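Long-range contact in D-alanyl-D-alanine carboxypeptidase DacB2 (Mycobacterium tuberculosis H37Rv, PDB 4RYE), which shows D,D-carboxypeptidase activity on synthetic pentapeptides and probably cleaves the terminal D-Ala-D-Ala of peptidoglycan stem peptides in cell-wall biogenesis: residues L230-M235 and D248-L253. Residues are numbered along the deposited sequence; the frame is centred on the assembly and turned at random.
Sequences LVIAMM and DQAATL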
loop_
_atom_site.group_PDB
_atom_site.type_symbol
_atom_site.label_atom_id
_atom_site.label_comp_id
_atom_site.label_asym_id
_atom_site.label_seq_id
_atom_site.Cartn_x
_atom_site.Cartn_y
_atom_site.Cartn_z
ATOM N N LEU A 230 -13.328 -6.087 -3.930
ATOM C CA LEU A 230 -12.165 -6.942 -4.118
ATOM C C LEU A 230 -10.906 -6.229 -3.682
ATOM O O LEU A 230 -10.827 -5.005 -3.720
ATOM C CB LEU A 230 -12.018 -7.359 -5.586
ATOM C CG LEU A 230 -13.138 -8.208 -6.216
ATOM C CD1 LEU A 230 -12.827 -8.524 -7.679
ATOM C CD2 LEU A 230 -13.380 -9.506 -5.430
ATOM N N VAL A 231 -9.909 -7.013 -3.298
ATOM C CA VAL A 231 -8.620 -6.463 -2.956
ATOM C C VAL A 231 -7.565 -7.299 -3.676
ATOM O O VAL A 231 -7.670 -8.528 -3.744
ATOM C CB VAL A 231 -8.416 -6.427 -1.424
ATOM C CG1 VAL A 231 -8.574 -7.814 -0.815
ATOM C CG2 VAL A 231 -7.061 -5.830 -1.062
ATOM N N ILE A 232 -6.577 -6.635 -4.260
ATOM C CA ILE A 232 -5.535 -7.366 -4.971
ATOM C C ILE A 232 -4.184 -6.875 -4.518
ATOM O O ILE A 232 -4.062 -5.776 -3.973
ATOM C CB ILE A 232 -5.622 -7.183 -6.499
ATOM C CG1 ILE A 232 -5.325 -5.731 -6.878
ATOM C CG2 ILE A 232 -6.978 -7.636 -7.027
ATOM C CD1 ILE A 232 -5.219 -5.488 -8.390
ATOM N N ALA A 233 -3.174 -7.708 -4.731
ATOM C CA ALA A 233 -1.790 -7.288 -4.549
ATOM C C ALA A 233 -0.959 -7.911 -5.650
ATOM O O ALA A 233 -1.286 -8.986 -6.153
ATOM C CB ALA A 233 -1.267 -7.685 -3.172
HETATM N N MSE A 234 0.095 -7.215 -6.047
HETATM C CA MSE A 234 0.959 -7.659 -7.121
HETATM C C MSE A 234 2.381 -7.328 -6.698
HETATM O O MSE A 234 2.638 -6.229 -6.217
HETATM C CB MSE A 234 0.597 -6.913 -8.406
HETATM C CG MSE A 234 -0.775 -7.264 -8.945
HETATM SE SE MSE A 234 -1.526 -5.860 -10.091
HETATM C CE MSE A 234 -0.017 -5.601 -11.294
HETATM N N MSE A 235 3.300 -8.277 -6.837
HETATM C CA MSE A 235 4.671 -8.039 -6.402
HETATM C C MSE A 235 5.698 -8.436 -7.445
HETATM O O MSE A 235 5.419 -9.240 -8.347
HETATM C CB MSE A 235 4.984 -8.805 -5.109
HETATM C CG MSE A 235 3.982 -8.660 -3.984
HETATM SE SE MSE A 235 4.748 -9.414 -2.334
HETATM C CE MSE A 235 5.907 -7.915 -1.822
ATOM N N ASP A 248 -2.632 -1.702 -16.140
ATOM C CA ASP A 248 -3.349 -2.618 -17.024
ATOM C C ASP A 248 -3.676 -3.925 -16.307
ATOM O O ASP A 248 -4.826 -4.379 -16.315
ATOM C CB ASP A 248 -2.529 -2.917 -18.296
ATOM C CG ASP A 248 -2.491 -1.746 -19.270
ATOM O OD1 ASP A 248 -3.451 -0.947 -19.295
ATOM O OD2 ASP A 248 -1.499 -1.635 -20.024
ATOM N N GLN A 249 -2.665 -4.530 -15.689
ATOM C CA GLN A 249 -2.840 -5.830 -15.050
ATOM C C GLN A 249 -3.758 -5.733 -13.835
ATOM O O GLN A 249 -4.514 -6.657 -13.551
ATOM C CB GLN A 249 -1.484 -6.453 -14.676
ATOM C CG GLN A 249 -1.590 -7.672 -13.758
ATOM C CD GLN A 249 -0.288 -8.464 -13.663
ATOM O OE1 GLN A 249 0.803 -7.895 -13.583
ATOM N NE2 GLN A 249 -0.400 -9.786 -13.690
ATOM N N ALA A 250 -3.698 -4.614 -13.120
ATOM C CA ALA A 250 -4.585 -4.421 -11.979
ATOM C C ALA A 250 -6.026 -4.372 -12.457
ATOM O O ALA A 250 -6.902 -4.981 -11.856
ATOM C CB ALA A 250 -4.228 -3.145 -11.207
ATOM N N ALA A 251 -6.271 -3.635 -13.532
ATOM C CA ALA A 251 -7.622 -3.524 -14.063
ATOM C C ALA A 251 -8.067 -4.889 -14.602
ATOM O O ALA A 251 -9.225 -5.278 -14.465
ATOM C CB ALA A 251 -7.678 -2.461 -15.149
ATOM N N THR A 252 -7.137 -5.610 -15.219
ATOM C CA THR A 252 -7.423 -6.951 -15.727
ATOM C C THR A 252 -7.811 -7.917 -14.595
ATOM O O THR A 252 -8.759 -8.696 -14.735
ATOM C CB THR A 252 -6.230 -7.498 -16.532
ATOM O OG1 THR A 252 -6.178 -6.826 -17.794
ATOM C CG2 THR A 252 -6.368 -8.994 -16.776
ATOM N N LEU A 253 -7.100 -7.852 -13.473
ATOM C CA LEU A 253 -7.405 -8.718 -12.327
ATOM C C LEU A 253 -8.734 -8.375 -11.668
ATOM O O LEU A 253 -9.513 -9.270 -11.342
ATOM C CB LEU A 253 -6.278 -8.688 -11.295
ATOM C CG LEU A 253 -5.038 -9.485 -11.703
ATOM C CD1 LEU A 253 -3.941 -9.310 -10.672
ATOM C CD2 LEU A 253 -5.388 -10.972 -11.884
#
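Gln-249 OE1 is the polar atom of this contact: it accepts a hydrogen bond from the backbone N of Ala-20 and lies 3.3 Å from CE, the methyl end of selenomethionine Met-234. No hydrogen bond joins 230-235 to 248-253. CG of Gln-249 lies anti to the backbone N (chi1 168°), and the extended chain beyond it brings the amide to CE of Met-234. The side chains of Met-234 and Gln-249 run alongside each other with opposite sense. CE of Met-234 also touches the aliphatic part of Gln-249, 3.6 Å from its CG. The bend at chi3 of Met-234 (51°) turns CE toward Gln-249.

The selenium sits over the helix backbone. SE of Met-234 is 3.9 Å from CA of Ala-250 and 4.0 Å from its CB. The small side chain of Ala-250 lets strand side chains come this near the helix. CB of Ala-250 also meets CD1 of Ile-232 at 3.8 Å. One turn further along, Leu-253 places CD1 4.1 Å from CG of Met-234; the two side chains cross obliquely.

All five touching residues are buried. Phe-254 extends the apolar layer against Ile-232 and Leu-230, and Trp-23 and Val-25 of the adjacent strand 22-27 touch Met-234 and Leu-253. On the other face of the strand, Val-231 and Ala-233 pack on helix 155-166. Strand and helix run roughly antiparallel, and the axes of 230-235 and 248-253 come within 9.6 Å of each other. This is the packing of the C-terminal helix 246-259 on the central antiparallel sheet, characteristic of the penicillin-binding protein and serine beta-lactamase fold.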